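Local coordinates for protein Ton_1535 (Thermococcus onnurineus, PDB 3ZPJ) that is of unknown function but folds as an alpha-solenoid that contains a left-handed helical turn, at residues 174-185 / 200-211; 211-219 / 230-238. All blocks are in the same frame, centred on the assembly; numbering follows the deposited sequence.

Contact 1 of 2, residues 174-185 / 200-211; sequences SNEAMDFYKMAF and VEKKIELAKTVY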
loop_
_atom_site.group_PDB
_atom_site.type_symbol
_atom_site.label_atom_id
_atom_site.label_comp_id
_atom_site.label_asym_id
_atom_site.label_seq_id
_atom_site.Cartn_x
_atom_site.Cartn_y
_atom_site.Cartn_z
ATOM N N SER A 174 -3.530 1.091 2.050
ATOM C CA SER A 174 -4.061 -0.271 2.158
ATOM C C SER A 174 -5.202 -0.576 1.186
ATOM O O SER A 174 -5.196 -1.626 0.548
ATOM C CB SER A 174 -4.514 -0.601 3.599
ATOM O OG SER A 174 -3.415 -0.764 4.494
ATOM N N ASN A 175 -6.181 0.317 1.063
ATOM C CA ASN A 175 -7.334 -0.023 0.228
ATOM C C ASN A 175 -6.927 -0.154 -1.235
ATOM O O ASN A 175 -7.434 -1.001 -1.956
ATOM C CB ASN A 175 -8.483 0.974 0.388
ATOM C CG ASN A 175 -8.099 2.366 -0.032
ATOM O OD1 ASN A 175 -6.960 2.788 0.146
ATOM N ND2 ASN A 175 -9.042 3.087 -0.603
ATOM N N GLU A 176 -5.981 0.670 -1.657
ATOM C CA GLU A 176 -5.514 0.602 -3.028
ATOM C C GLU A 176 -4.455 -0.476 -3.197
ATOM O O GLU A 176 -4.374 -1.098 -4.247
ATOM C CB GLU A 176 -5.017 1.973 -3.489
ATOM C CG GLU A 176 -6.139 3.015 -3.544
ATOM C CD GLU A 176 -5.612 4.439 -3.699
ATOM O OE1 GLU A 176 -4.369 4.625 -3.730
ATOM O OE2 GLU A 176 -6.445 5.374 -3.786
ATOM N N ALA A 177 -3.679 -0.730 -2.146
ATOM C CA ALA A 177 -2.557 -1.663 -2.241
ATOM C C ALA A 177 -2.975 -3.121 -2.375
ATOM O O ALA A 177 -2.242 -3.944 -2.935
ATOM C CB ALA A 177 -1.620 -1.490 -1.047
ATOM N N MET A 178 -4.165 -3.438 -1.879
ATOM C CA MET A 178 -4.572 -4.831 -1.737
ATOM C C MET A 178 -4.534 -5.631 -3.053
ATOM O O MET A 178 -3.993 -6.732 -3.096
ATOM C CB MET A 178 -5.952 -4.943 -1.043
ATOM C CG MET A 178 -6.124 -6.264 -0.285
ATOM S SD MET A 178 -5.075 -6.379 1.208
ATOM C CE MET A 178 -5.850 -5.046 2.136
ATOM N N ASP A 179 -5.074 -5.075 -4.127
ATOM C CA ASP A 179 -5.117 -5.801 -5.398
ATOM C C ASP A 179 -3.724 -6.121 -5.979
ATOM O O ASP A 179 -3.525 -7.165 -6.591
ATOM C CB ASP A 179 -5.953 -5.026 -6.392
ATOM C CG ASP A 179 -7.444 -5.196 -6.157
ATOM O OD1 ASP A 179 -7.824 -6.217 -5.549
ATOM O OD2 ASP A 179 -8.228 -4.318 -6.589
ATOM N N PHE A 180 -2.772 -5.223 -5.757
ATOM C CA PHE A 180 -1.399 -5.395 -6.214
ATOM C C PHE A 180 -0.742 -6.529 -5.448
ATOM O O PHE A 180 -0.062 -7.383 -6.022
ATOM C CB PHE A 180 -0.610 -4.093 -6.019
ATOM C CG PHE A 180 -1.134 -2.950 -6.844
ATOM C CD1 PHE A 180 -2.223 -2.206 -6.409
ATOM C CD2 PHE A 180 -0.570 -2.649 -8.076
ATOM C CE1 PHE A 180 -2.734 -1.176 -7.177
ATOM C CE2 PHE A 180 -1.076 -1.620 -8.850
ATOM C CZ PHE A 180 -2.158 -0.872 -8.397
ATOM N N TYR A 181 -0.951 -6.532 -4.141
ATOM C CA TYR A 181 -0.408 -7.580 -3.298
ATOM C C TYR A 181 -0.971 -8.973 -3.624
ATOM O O TYR A 181 -0.238 -9.963 -3.620
ATOM C CB TYR A 181 -0.695 -7.272 -1.840
ATOM C CG TYR A 181 0.151 -6.209 -1.202
ATOM C CD1 TYR A 181 1.436 -5.923 -1.645
ATOM C CD2 TYR A 181 -0.340 -5.497 -0.108
ATOM C CE1 TYR A 181 2.213 -4.909 -1.009
ATOM C CE2 TYR A 181 0.407 -4.519 0.520
ATOM C CZ TYR A 181 1.670 -4.220 0.080
ATOM O OH TYR A 181 2.363 -3.239 0.765
ATOM N N LYS A 182 -2.264 -9.056 -3.904
ATOM C CA LYS A 182 -2.862 -10.348 -4.230
ATOM C C LYS A 182 -2.257 -10.919 -5.512
ATOM O O LYS A 182 -1.973 -12.116 -5.575
ATOM C CB LYS A 182 -4.375 -10.235 -4.400
ATOM C CG LYS A 182 -5.092 -9.512 -3.301
ATOM C CD LYS A 182 -5.432 -10.388 -2.130
ATOM C CE LYS A 182 -6.538 -9.731 -1.323
ATOM N NZ LYS A 182 -7.651 -9.331 -2.231
ATOM N N MET A 183 -2.058 -10.065 -6.522
ATOM C CA MET A 183 -1.482 -10.504 -7.813
ATOM C C MET A 183 -0.034 -10.959 -7.619
ATOM O O MET A 183 0.359 -12.038 -8.080
ATOM C CB MET A 183 -1.584 -9.421 -8.904
ATOM C CG MET A 183 -1.601 -9.994 -10.332
ATOM S SD MET A 183 -1.803 -8.865 -11.732
ATOM C CE MET A 183 -2.875 -7.689 -11.010
ATOM N N ALA A 184 0.729 -10.189 -6.856
ATOM C CA ALA A 184 2.115 -10.546 -6.586
ATOM C C ALA A 184 2.193 -11.898 -5.870
ATOM O O ALA A 184 2.975 -12.778 -6.274
ATOM C CB ALA A 184 2.825 -9.445 -5.786
ATOM N N PHE A 185 1.362 -12.080 -4.839
ATOM C CA PHE A 185 1.392 -13.324 -4.075
ATOM C C PHE A 185 1.047 -14.482 -4.974
ATOM O O PHE A 185 1.684 -15.536 -4.930
ATOM C CB PHE A 185 0.393 -13.349 -2.909
ATOM C CG PHE A 185 0.275 -14.710 -2.268
ATOM C CD1 PHE A 185 1.196 -15.121 -1.316
ATOM C CD2 PHE A 185 -0.725 -15.601 -2.650
ATOM C CE1 PHE A 185 1.111 -16.385 -0.718
ATOM C CE2 PHE A 185 -0.809 -16.871 -2.074
ATOM C CZ PHE A 185 0.106 -17.262 -1.101
ATOM N N VAL A 200 4.972 -11.313 1.141
ATOM C CA VAL A 200 3.789 -10.663 0.606
ATOM C C VAL A 200 2.529 -11.106 1.354
ATOM O O VAL A 200 1.606 -10.319 1.541
ATOM C CB VAL A 200 3.610 -10.873 -0.921
ATOM C CG1 VAL A 200 2.288 -10.235 -1.403
ATOM C CG2 VAL A 200 4.765 -10.273 -1.677
ATOM N N GLU A 201 2.475 -12.379 1.730
ATOM C CA GLU A 201 1.373 -12.861 2.538
ATOM C C GLU A 201 1.295 -12.012 3.831
ATOM O O GLU A 201 0.229 -11.545 4.211
ATOM C CB GLU A 201 1.584 -14.345 2.837
ATOM C CG GLU A 201 0.655 -14.966 3.873
ATOM C CD GLU A 201 0.850 -16.482 3.945
ATOM O OE1 GLU A 201 1.555 -17.030 3.068
ATOM O OE2 GLU A 201 0.310 -17.129 4.864
ATOM N N LYS A 202 2.449 -11.783 4.455
ATOM C CA LYS A 202 2.532 -10.943 5.639
ATOM C C LYS A 202 2.117 -9.492 5.349
ATOM O O LYS A 202 1.409 -8.891 6.148
ATOM C CB LYS A 202 3.933 -11.018 6.250
ATOM C CG LYS A 202 4.075 -10.298 7.561
ATOM C CD LYS A 202 5.416 -10.597 8.181
ATOM C CE LYS A 202 5.748 -9.616 9.276
ATOM N NZ LYS A 202 7.172 -9.755 9.694
ATOM N N LYS A 203 2.507 -8.941 4.199
ATOM C CA LYS A 203 2.092 -7.560 3.869
ATOM C C LYS A 203 0.579 -7.455 3.654
ATOM O O LYS A 203 -0.016 -6.377 3.776
ATOM C CB LYS A 203 2.850 -7.014 2.647
ATOM C CG LYS A 203 4.352 -6.840 2.873
ATOM C CD LYS A 203 5.057 -6.328 1.632
ATOM C CE LYS A 203 6.495 -5.897 1.898
ATOM N NZ LYS A 203 7.270 -5.650 0.617
ATOM N N ILE A 204 -0.050 -8.580 3.335
ATOM C CA ILE A 204 -1.497 -8.593 3.145
ATOM C C ILE A 204 -2.232 -8.606 4.490
ATOM O O ILE A 204 -3.211 -7.870 4.664
ATOM C CB ILE A 204 -1.934 -9.779 2.279
ATOM C CG1 ILE A 204 -1.487 -9.552 0.827
ATOM C CG2 ILE A 204 -3.447 -9.958 2.358
ATOM C CD1 ILE A 204 -1.576 -10.798 -0.064
ATOM N N GLU A 205 -1.752 -9.406 5.448
ATOM C CA GLU A 205 -2.353 -9.391 6.792
ATOM C C GLU A 205 -2.176 -8.001 7.385
ATOM O O GLU A 205 -3.076 -7.462 8.000
ATOM C CB GLU A 205 -1.701 -10.398 7.743
ATOM C CG GLU A 205 -1.773 -11.860 7.341
ATOM C CD GLU A 205 -1.078 -12.769 8.368
ATOM O OE1 GLU A 205 -1.231 -12.522 9.587
ATOM O OE2 GLU A 205 -0.362 -13.712 7.956
ATOM N N LEU A 206 -1.001 -7.421 7.178
ATOM C CA LEU A 206 -0.725 -6.099 7.696
ATOM C C LEU A 206 -1.643 -5.075 7.033
ATOM O O LEU A 206 -2.315 -4.322 7.720
ATOM C CB LEU A 206 0.753 -5.746 7.507
ATOM C CG LEU A 206 1.186 -4.306 7.799
ATOM C CD1 LEU A 206 0.670 -3.806 9.133
ATOM C CD2 LEU A 206 2.709 -4.254 7.789
ATOM N N ALA A 207 -1.694 -5.053 5.705
ATOM C CA ALA A 207 -2.579 -4.100 5.050
ATOM C C ALA A 207 -4.035 -4.285 5.506
ATOM O O ALA A 207 -4.767 -3.314 5.655
ATOM C CB ALA A 207 -2.482 -4.200 3.526
ATOM N N LYS A 208 -4.441 -5.534 5.724
ATOM C CA LYS A 208 -5.807 -5.831 6.155
ATOM C C LYS A 208 -6.059 -5.393 7.589
ATOM O O LYS A 208 -7.149 -4.944 7.914
ATOM C CB LYS A 208 -6.120 -7.326 6.027
ATOM C CG LYS A 208 -6.738 -7.722 4.710
ATOM C CD LYS A 208 -6.798 -9.239 4.562
ATOM C CE LYS A 208 -7.132 -9.633 3.124
ATOM N NZ LYS A 208 -6.998 -11.115 2.888
ATOM N N THR A 209 -5.048 -5.533 8.439
ATOM C CA THR A 209 -5.181 -5.234 9.859
ATOM C C THR A 209 -5.145 -3.728 10.084
ATOM O O THR A 209 -5.977 -3.171 10.803
ATOM C CB THR A 209 -4.033 -5.847 10.668
ATOM O OG1 THR A 209 -3.898 -7.240 10.345
ATOM C CG2 THR A 209 -4.292 -5.677 12.169
ATOM N N VAL A 210 -4.161 -3.072 9.486
ATOM C CA VAL A 210 -4.030 -1.622 9.602
ATOM C C VAL A 210 -4.498 -1.015 8.276
ATOM O O VAL A 210 -3.699 -0.793 7.356
ATOM C CB VAL A 210 -2.579 -1.232 9.889
ATOM C CG1 VAL A 210 -2.490 0.239 10.224
ATOM C CG2 VAL A 210 -2.039 -2.044 11.049
ATOM N N TYR A 211 -5.803 -0.769 8.197
ATOM C CA TYR A 211 -6.490 -0.493 6.947
ATOM C C TYR A 211 -6.840 0.978 6.815
ATOM O O TYR A 211 -6.435 1.630 5.857
ATOM C CB TYR A 211 -7.776 -1.321 6.875
ATOM C CG TYR A 211 -8.423 -1.342 5.507
ATOM C CD1 TYR A 211 -8.010 -2.252 4.548
ATOM C CD2 TYR A 211 -9.464 -0.463 5.181
ATOM C CE1 TYR A 211 -8.600 -2.290 3.300
ATOM C CE2 TYR A 211 -10.064 -0.493 3.921
ATOM C CZ TYR A 211 -9.612 -1.419 2.989
ATOM O OH TYR A 211 -10.156 -1.486 1.734
#
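The helical segments 174-185 and 200-209 run antiparallel as a hairpin of the alpha-solenoid, their axes 9.4 Å apart and crossing at -157°, with Ser174 facing Ala207 at one end and Phe185 facing Val200 at the other. In the middle they pack knobs-into-holes: Tyr181 sits among Val200, Lys203, Ile204 and Ala207, while Ile204 fits among Met178, Tyr181, Lys182 and Phe185. Lys203 lays its CB over one face of the Tyr181 ring, 4.2 Å from the centroid, in a CH-pi contact offset toward the rim; Ala207 CB meets the ring edge instead. Closer to the backbone, Tyr181 CB touches Ile204 CG1 at 3.6 Å. Tyr181 OH hydrogen-bonds Asp170 and Arg219, and Lys203 NZ turns to Glu166 and Asp170 in salt bridges. A leucine in place of Tyr181 would probably leave Lys203 CB without its ring face and Asp170 and Arg219 without their shared hydroxyl partner. Met178 folds back through chi2 70° and chi3 65°, bringing CE to 3.7 Å from Ala207 CB and also to the edge of the Tyr211 ring. At the end of the pair Ser174 OG lies 2.9 Å from Val210 O and 3.1 Å from Ala207 O; its one proton can serve either carbonyl. Around the pair, helix 151-170 packs on Phe180, Met183, Ala184 and Val200, helix 216-223 on Ser174, Ala177, Lys203 and Val210, and helix 240-256 on Leu206 and Thr209.

Contact 2 of 2, residues 211-219 / 230-238; sequences YDVGLPQIR and ALAIIKKKY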
loop_
_atom_site.group_PDB
_atom_site.type_symbol
_atom_site.label_atom_id
_atom_site.label_comp_id
_atom_site.label_asym_id
_atom_site.label_seq_id
_atom_site.Cartn_x
_atom_site.Cartn_y
_atom_site.Cartn_z
ATOM N N TYR A 211 -5.803 -0.769 8.197
ATOM C CA TYR A 211 -6.490 -0.493 6.947
ATOM C C TYR A 211 -6.840 0.978 6.815
ATOM O O TYR A 211 -6.435 1.630 5.857
ATOM C CB TYR A 211 -7.776 -1.321 6.875
ATOM C CG TYR A 211 -8.423 -1.342 5.507
ATOM C CD1 TYR A 211 -8.010 -2.252 4.548
ATOM C CD2 TYR A 211 -9.464 -0.463 5.181
ATOM C CE1 TYR A 211 -8.600 -2.290 3.300
ATOM C CE2 TYR A 211 -10.064 -0.493 3.921
ATOM C CZ TYR A 211 -9.612 -1.419 2.989
ATOM O OH TYR A 211 -10.156 -1.486 1.734
ATOM N N ASP A 212 -7.610 1.492 7.770
ATOM C CA ASP A 212 -8.064 2.880 7.723
ATOM C C ASP A 212 -6.889 3.845 7.792
ATOM O O ASP A 212 -6.835 4.822 7.046
ATOM C CB ASP A 212 -9.056 3.166 8.854
ATOM C CG ASP A 212 -10.340 2.335 8.746
ATOM O OD1 ASP A 212 -10.275 1.098 8.931
ATOM O OD2 ASP A 212 -11.417 2.920 8.490
ATOM N N VAL A 213 -5.942 3.573 8.686
ATOM C CA VAL A 213 -4.744 4.400 8.755
ATOM C C VAL A 213 -3.555 3.756 8.044
ATOM O O VAL A 213 -2.413 4.114 8.302
ATOM C CB VAL A 213 -4.323 4.712 10.206
ATOM C CG1 VAL A 213 -5.432 5.447 10.958
ATOM C CG2 VAL A 213 -3.935 3.439 10.918
ATOM N N GLY A 214 -3.815 2.829 7.133
ATOM C CA GLY A 214 -2.731 2.154 6.440
ATOM C C GLY A 214 -1.970 2.967 5.400
ATOM O O GLY A 214 -1.870 2.564 4.241
ATOM N N LEU A 215 -1.454 4.124 5.798
ATOM C CA LEU A 215 -0.595 4.901 4.921
ATOM C C LEU A 215 0.668 4.102 4.653
ATOM O O LEU A 215 1.161 3.398 5.532
ATOM C CB LEU A 215 -0.241 6.250 5.543
ATOM C CG LEU A 215 -1.456 7.162 5.726
ATOM C CD1 LEU A 215 -1.013 8.519 6.244
ATOM C CD2 LEU A 215 -2.284 7.307 4.439
ATOM N N PRO A 216 1.199 4.213 3.430
ATOM C CA PRO A 216 2.339 3.372 3.044
ATOM C C PRO A 216 3.528 3.514 3.995
ATOM O O PRO A 216 4.181 2.512 4.271
ATOM C CB PRO A 216 2.670 3.831 1.611
ATOM C CG PRO A 216 1.940 5.126 1.417
ATOM C CD PRO A 216 0.765 5.124 2.357
ATOM N N GLN A 217 3.765 4.703 4.541
ATOM C CA GLN A 217 4.907 4.905 5.444
ATOM C C GLN A 217 4.639 4.304 6.834
ATOM O O GLN A 217 5.569 3.962 7.576
ATOM C CB GLN A 217 5.266 6.393 5.557
ATOM C CG GLN A 217 4.180 7.261 6.174
ATOM C CD GLN A 217 3.232 7.893 5.150
ATOM O OE1 GLN A 217 2.848 7.277 4.137
ATOM N NE2 GLN A 217 2.840 9.134 5.424
ATOM N N ILE A 218 3.359 4.178 7.168
ATOM C CA ILE A 218 2.929 3.531 8.399
ATOM C C ILE A 218 3.094 2.014 8.262
ATOM O O ILE A 218 3.655 1.369 9.144
ATOM C CB ILE A 218 1.456 3.928 8.766
ATOM C CG1 ILE A 218 1.422 5.330 9.383
ATOM C CG2 ILE A 218 0.836 2.946 9.734
ATOM C CD1 ILE A 218 0.096 6.041 9.203
ATOM N N ARG A 219 2.618 1.439 7.161
ATOM C CA ARG A 219 2.773 -0.002 6.975
ATOM C C ARG A 219 4.249 -0.360 6.939
ATOM O O ARG A 219 4.657 -1.350 7.565
ATOM C CB ARG A 219 2.028 -0.512 5.739
ATOM C CG ARG A 219 0.528 -0.228 5.782
ATOM C CD ARG A 219 -0.248 -1.211 4.924
ATOM N NE ARG A 219 0.431 -1.470 3.656
ATOM C CZ ARG A 219 0.443 -0.621 2.633
ATOM N NH1 ARG A 219 -0.178 0.552 2.750
ATOM N NH2 ARG A 219 1.083 -0.933 1.499
ATOM N N ALA A 230 5.434 4.678 13.931
ATOM C CA ALA A 230 4.152 4.621 13.230
ATOM C C ALA A 230 3.030 5.249 14.075
ATOM O O ALA A 230 2.197 6.004 13.579
ATOM C CB ALA A 230 3.808 3.179 12.900
ATOM N N LEU A 231 3.013 4.914 15.355
ATOM C CA LEU A 231 2.072 5.513 16.282
ATOM C C LEU A 231 2.227 7.023 16.282
ATOM O O LEU A 231 1.240 7.756 16.326
ATOM C CB LEU A 231 2.319 4.958 17.668
ATOM C CG LEU A 231 1.776 3.544 17.776
ATOM C CD1 LEU A 231 2.151 2.954 19.127
ATOM C CD2 LEU A 231 0.258 3.567 17.573
ATOM N N ALA A 232 3.474 7.480 16.211
ATOM C CA ALA A 232 3.760 8.907 16.161
ATOM C C ALA A 232 3.110 9.546 14.941
ATOM O O ALA A 232 2.527 10.620 15.045
ATOM C CB ALA A 232 5.257 9.159 16.165
ATOM N N ILE A 233 3.195 8.882 13.788
ATOM C CA ILE A 233 2.596 9.436 12.577
ATOM C C ILE A 233 1.093 9.541 12.733
ATOM O O ILE A 233 0.481 10.539 12.349
ATOM C CB ILE A 233 2.903 8.581 11.340
ATOM C CG1 ILE A 233 4.413 8.537 11.100
ATOM C CG2 ILE A 233 2.189 9.141 10.135
ATOM C CD1 ILE A 233 4.846 7.451 10.121
ATOM N N ILE A 234 0.511 8.502 13.321
ATOM C CA ILE A 234 -0.926 8.458 13.558
ATOM C C ILE A 234 -1.433 9.626 14.433
ATOM O O ILE A 234 -2.469 10.214 14.126
ATOM C CB ILE A 234 -1.350 7.078 14.104
ATOM C CG1 ILE A 234 -1.015 5.992 13.078
ATOM C CG2 ILE A 234 -2.830 7.053 14.407
ATOM C CD1 ILE A 234 -1.217 4.591 13.586
ATOM N N LYS A 235 -0.685 9.987 15.480
ATOM C CA LYS A 235 -1.047 11.140 16.312
ATOM C C LYS A 235 -0.953 12.446 15.531
ATOM O O LYS A 235 -1.746 13.361 15.733
ATOM C CB LYS A 235 -0.124 11.259 17.518
ATOM C CG LYS A 235 -0.346 10.249 18.605
ATOM C CD LYS A 235 0.538 10.592 19.802
ATOM C CE LYS A 235 0.498 9.506 20.867
ATOM N NZ LYS A 235 0.985 8.176 20.382
ATOM N N LYS A 236 0.040 12.537 14.658
ATOM C CA LYS A 236 0.220 13.738 13.863
ATOM C C LYS A 236 -0.897 13.871 12.830
ATOM O O LYS A 236 -1.495 14.931 12.687
ATOM C CB LYS A 236 1.586 13.722 13.172
ATOM C CG LYS A 236 1.755 14.778 12.081
ATOM C CD LYS A 236 2.836 14.371 11.071
ATOM C CE LYS A 236 2.791 15.216 9.793
ATOM N NZ LYS A 236 3.782 14.750 8.773
ATOM N N LYS A 237 -1.190 12.786 12.126
ATOM C CA LYS A 237 -2.066 12.855 10.964
ATOM C C LYS A 237 -3.555 12.591 11.225
ATOM O O LYS A 237 -4.381 12.742 10.319
ATOM C CB LYS A 237 -1.558 11.916 9.861
ATOM C CG LYS A 237 -0.300 12.417 9.154
ATOM C CD LYS A 237 -0.184 11.857 7.735
ATOM C CE LYS A 237 1.147 12.219 7.093
ATOM N NZ LYS A 237 1.278 13.676 6.810
ATOM N N TYR A 238 -3.902 12.193 12.444
ATOM C CA TYR A 238 -5.288 11.846 12.759
ATOM C C TYR A 238 -5.656 12.270 14.175
ATOM O O TYR A 238 -4.791 12.338 15.051
ATOM C CB TYR A 238 -5.512 10.330 12.621
ATOM C CG TYR A 238 -5.244 9.765 11.240
ATOM C CD1 TYR A 238 -6.155 9.939 10.205
ATOM C CD2 TYR A 238 -4.078 9.052 10.970
ATOM C CE1 TYR A 238 -5.910 9.421 8.936
ATOM C CE2 TYR A 238 -3.827 8.534 9.707
ATOM C CZ TYR A 238 -4.748 8.725 8.697
ATOM O OH TYR A 238 -4.512 8.213 7.442
#
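Val213 stands over one face of the Tyr238 ring, its CG1 4.0 Å from the centroid and 21° off the ring normal, a CH-pi contact displaced toward the rim at CE2. Its chi1 of -59° puts CG1 anti to the carbonyl carbon, over the ring, and leaves CG2 between the backbone N and the carbonyl carbon, where it meets Ile234 CD1 at 4.0 Å, the two chains roughly perpendicular. Leu215 and Tyr238 reach toward one another, and Tyr238 OH lies 3.7 Å from Leu215 CG. Leu215 CD1 also rests against the aliphatic run of Lys237, at CD. Farther along, Ile218 and Ile233 run antiparallel past one another, with Ile218 CD1 3.9 Å from Ile233 CG2, while the same methyl meets Ile234 CG1 crosswise. Gln217 lays its CG against Ile233 CD1, and Ala230 CB closes the row beside Ile218 CG2. No hydrogen bond links the segments: Val213 of the turn, Leu215 at the N-cap position of short helix 216-223 and Ile218 within it are held to helix 227-237 and to Tyr238 just beyond. The fit rests mainly on apolar packing, with the Tyr238 hydroxyl among the leucine carbons and the polar ends of Gln217 and Lys237 at the margin.

In the fold
The contacts come in series along the chain, meeting at Tyr211, with centres about 16 Å apart. Tyr211 belongs to both: it ends the first and begins the turn that leads from helix 194-209 into helix 216-223. Two bonds tie them directly, the probable hydrogen bonds from Ser174 N to Gly214 O (3.1 Å) and between Tyr181 OH and Arg219 NH2 (2.7 Å). Arg219 therefore faces back to contact 1 from the helix that also carries Ile218 of contact 2. Helix 240-256 packs on both contacts, and the helical pair 174-190 and 194-209 is followed along the solenoid by the shorter pair 216-223 and 227-237.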